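Local structure of cystathionine beta-lyase family protein, YNBB B.subtilis ortholog (Clostridium acetobutylicum, 3HVY) at residues I349-V358 and V376-V384. The protein is a putative PLP-dependent lyase of the methionine gamma-lyase family, probably acting on sulfur amino acids and possibly involved in aluminium resistance. Residues are numbered along the deposited sequence; the frame is centred on the assembly and turned at random.
Sequences IKGIQTASPV and VIMAAGTFV
Gln-353, in the last turn of helix 342-354, hydrogen-bonds with its OE1 to the backbone N of Ala-380, just past the end of strand 376-379, at 2.8 Å. The bond is fairly straight, with an N-H...O angle of 156°, and the donor is tilted slightly out of the carbonyl plane of the amide. With CG anti to the backbone N (chi1 -176°) and a bend at the second torsion, the amide is brought up to the chain just past the strand. Its NE2 bonds to Asp-359 O and to a water that makes a weak bond to Ala-380 O, so both ends of the buried amide are held. A second water accepts from Gly-381 N (water O to N 2.9 Å) and also bonds Ser-356 OG; Gly-381 is the central residue of an inverse gamma turn.

Apolar packing flanks this polar centre. Ala-379 CB sits 3.7 Å from Ile-352 CG2 and also meets Ile-349 CG2, while Ile-349 CD1 reaches Ile-377 CG2, the two side chains lying alongside one another and running in opposite directions. Beyond the helix, Val-358 CG2 makes a CH-pi contact over one face of the Phe-383 ring, 4.0 Å from its centroid, and Pro-357 CG touches Phe-383 CE2. Phe-63 of the second subunit also packs on Phe-383.

Residues 349-354 thus run at 27° to edge strand 376-379 of the chain's five-stranded antiparallel sheet, an alpha/beta layer consistent with the small C-terminal domain of fold-type I PLP enzymes.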
loop_
_atom_site.group_PDB
_atom_site.type_symbol
_atom_site.label_atom_id
_atom_site.label_comp_id
_atom_site.label_asym_id
_atom_site.label_seq_id
_atom_site.Cartn_x
_atom_site.Cartn_y
_atom_site.Cartn_z
ATOM N N ILE D 349 -25.443 7.214 23.033
ATOM C CA ILE D 349 -24.121 6.831 22.505
ATOM C C ILE D 349 -24.190 5.488 21.804
ATOM O O ILE D 349 -23.700 5.357 20.667
ATOM C CB ILE D 349 -23.026 6.915 23.576
ATOM C CG1 ILE D 349 -22.861 8.413 23.960
ATOM C CG2 ILE D 349 -21.699 6.405 23.058
ATOM C CD1 ILE D 349 -21.638 8.752 24.698
ATOM N N LYS D 350 -24.862 4.523 22.418
ATOM C CA LYS D 350 -25.079 3.230 21.767
ATOM C C LYS D 350 -25.855 3.386 20.446
ATOM O O LYS D 350 -25.595 2.680 19.459
ATOM C CB LYS D 350 -25.803 2.266 22.700
ATOM C CG LYS D 350 -24.939 1.683 23.815
ATOM C CD LYS D 350 -25.838 0.836 24.768
ATOM C CE LYS D 350 -25.074 -0.019 25.783
ATOM N NZ LYS D 350 -24.907 -1.488 25.399
ATOM N N GLY D 351 -26.792 4.316 20.410
ATOM C CA GLY D 351 -27.553 4.553 19.205
ATOM C C GLY D 351 -26.658 5.082 18.103
ATOM O O GLY D 351 -26.833 4.713 16.945
ATOM N N ILE D 352 -25.683 5.924 18.465
ATOM C CA ILE D 352 -24.737 6.448 17.495
ATOM C C ILE D 352 -23.959 5.290 16.884
ATOM O O ILE D 352 -23.820 5.210 15.677
ATOM C CB ILE D 352 -23.777 7.512 18.092
ATOM C CG1 ILE D 352 -24.558 8.780 18.445
ATOM C CG2 ILE D 352 -22.637 7.895 17.049
ATOM C CD1 ILE D 352 -25.236 9.494 17.281
ATOM N N GLN D 353 -23.499 4.372 17.720
ATOM C CA GLN D 353 -22.794 3.184 17.240
ATOM C C GLN D 353 -23.682 2.391 16.282
ATOM O O GLN D 353 -23.258 1.975 15.199
ATOM C CB GLN D 353 -22.349 2.293 18.416
ATOM C CG GLN D 353 -21.498 1.039 18.022
ATOM C CD GLN D 353 -20.069 1.369 17.666
ATOM O OE1 GLN D 353 -19.480 2.259 18.247
ATOM N NE2 GLN D 353 -19.485 0.606 16.756
ATOM N N THR D 354 -24.936 2.233 16.645
ATOM C CA THR D 354 -25.827 1.475 15.791
ATOM C C THR D 354 -26.112 2.191 14.487
ATOM O O THR D 354 -26.509 1.531 13.522
ATOM C CB THR D 354 -27.178 1.114 16.480
ATOM O OG1 THR D 354 -27.961 2.272 16.587
ATOM C CG2 THR D 354 -26.989 0.568 17.847
ATOM N N ALA D 355 -25.908 3.526 14.431
ATOM C CA ALA D 355 -26.074 4.286 13.169
ATOM C C ALA D 355 -24.810 4.305 12.321
ATOM O O ALA D 355 -24.750 5.031 11.308
ATOM C CB ALA D 355 -26.426 5.745 13.476
ATOM N N SER D 356 -23.781 3.561 12.723
ATOM C CA SER D 356 -22.478 3.650 12.015
ATOM C C SER D 356 -22.369 2.598 10.952
ATOM O O SER D 356 -22.982 1.533 11.067
ATOM C CB SER D 356 -21.330 3.499 12.995
ATOM O OG SER D 356 -21.384 4.521 13.990
ATOM N N PRO D 357 -21.589 2.869 9.897
ATOM C CA PRO D 357 -21.430 1.885 8.809
ATOM C C PRO D 357 -20.519 0.702 9.152
ATOM O O PRO D 357 -20.662 -0.380 8.559
ATOM C CB PRO D 357 -20.774 2.704 7.706
ATOM C CG PRO D 357 -20.002 3.742 8.439
ATOM C CD PRO D 357 -20.890 4.126 9.598
ATOM N N VAL D 358 -19.567 0.931 10.062
ATOM C CA VAL D 358 -18.591 -0.106 10.446
ATOM C C VAL D 358 -18.833 -0.437 11.901
ATOM O O VAL D 358 -19.085 0.449 12.708
ATOM C CB VAL D 358 -17.166 0.402 10.235
ATOM C CG1 VAL D 358 -16.096 -0.719 10.520
ATOM C CG2 VAL D 358 -17.046 0.996 8.791
ATOM N N VAL D 376 -15.482 5.573 30.785
ATOM C CA VAL D 376 -15.760 6.329 29.547
ATOM C C VAL D 376 -16.526 5.389 28.590
ATOM O O VAL D 376 -16.419 4.174 28.715
ATOM C CB VAL D 376 -14.456 6.900 28.948
ATOM C CG1 VAL D 376 -14.649 7.525 27.565
ATOM C CG2 VAL D 376 -13.855 7.963 29.892
ATOM N N ILE D 377 -17.383 5.927 27.732
ATOM C CA ILE D 377 -18.131 5.105 26.767
ATOM C C ILE D 377 -17.974 5.799 25.452
ATOM O O ILE D 377 -17.949 7.045 25.409
ATOM C CB ILE D 377 -19.650 4.907 27.135
ATOM C CG1 ILE D 377 -20.320 3.959 26.132
ATOM C CG2 ILE D 377 -20.454 6.207 27.154
ATOM C CD1 ILE D 377 -21.742 3.567 26.464
HETATM N N MSE D 378 -17.841 5.012 24.382
HETATM C CA MSE D 378 -17.569 5.538 23.065
HETATM C C MSE D 378 -18.302 4.799 21.966
HETATM O O MSE D 378 -18.430 3.575 22.015
HETATM C CB MSE D 378 -16.097 5.398 22.739
HETATM C CG MSE D 378 -15.157 5.980 23.783
HETATM SE SE MSE D 378 -13.304 5.664 23.259
HETATM C CE MSE D 378 -13.515 5.596 21.189
ATOM N N ALA D 379 -18.745 5.571 20.979
ATOM C CA ALA D 379 -19.248 5.064 19.709
ATOM C C ALA D 379 -18.131 5.400 18.751
ATOM O O ALA D 379 -17.726 6.581 18.666
ATOM C CB ALA D 379 -20.556 5.785 19.306
ATOM N N ALA D 380 -17.609 4.383 18.049
ATOM C CA ALA D 380 -16.424 4.534 17.185
ATOM C C ALA D 380 -16.440 3.616 15.927
ATOM O O ALA D 380 -15.431 3.007 15.559
ATOM C CB ALA D 380 -15.105 4.316 18.034
ATOM N N GLY D 381 -17.585 3.564 15.261
ATOM C CA GLY D 381 -17.789 2.720 14.079
ATOM C C GLY D 381 -17.386 3.426 12.816
ATOM O O GLY D 381 -18.222 3.890 12.040
ATOM N N THR D 382 -16.079 3.439 12.564
ATOM C CA THR D 382 -15.484 4.291 11.526
ATOM C C THR D 382 -14.552 3.487 10.588
ATOM O O THR D 382 -14.150 2.381 10.878
ATOM C CB THR D 382 -14.736 5.441 12.255
ATOM O OG1 THR D 382 -13.755 4.889 13.130
ATOM C CG2 THR D 382 -15.681 6.252 13.186
ATOM N N PHE D 383 -14.271 4.024 9.408
ATOM C CA PHE D 383 -13.431 3.372 8.430
ATOM C C PHE D 383 -11.980 3.437 8.850
ATOM O O PHE D 383 -11.206 2.484 8.589
ATOM C CB PHE D 383 -13.600 4.034 7.043
ATOM C CG PHE D 383 -14.960 3.861 6.484
ATOM C CD1 PHE D 383 -15.326 2.661 5.911
ATOM C CD2 PHE D 383 -15.905 4.887 6.573
ATOM C CE1 PHE D 383 -16.606 2.514 5.403
ATOM C CE2 PHE D 383 -17.158 4.732 6.064
ATOM C CZ PHE D 383 -17.513 3.554 5.493
ATOM N N VAL D 384 -11.632 4.533 9.513
ATOM C CA VAL D 384 -10.285 4.748 10.067
ATOM C C VAL D 384 -10.366 4.717 11.607
ATOM O O VAL D 384 -11.167 5.425 12.264
ATOM C CB VAL D 384 -9.622 6.040 9.498
ATOM C CG1 VAL D 384 -8.263 6.356 10.165
ATOM C CG2 VAL D 384 -9.446 5.937 7.972
HETATM O O HOH W 1 -16.321 0.381 16.824
HETATM O O HOH W 2 -19.496 5.760 15.474
#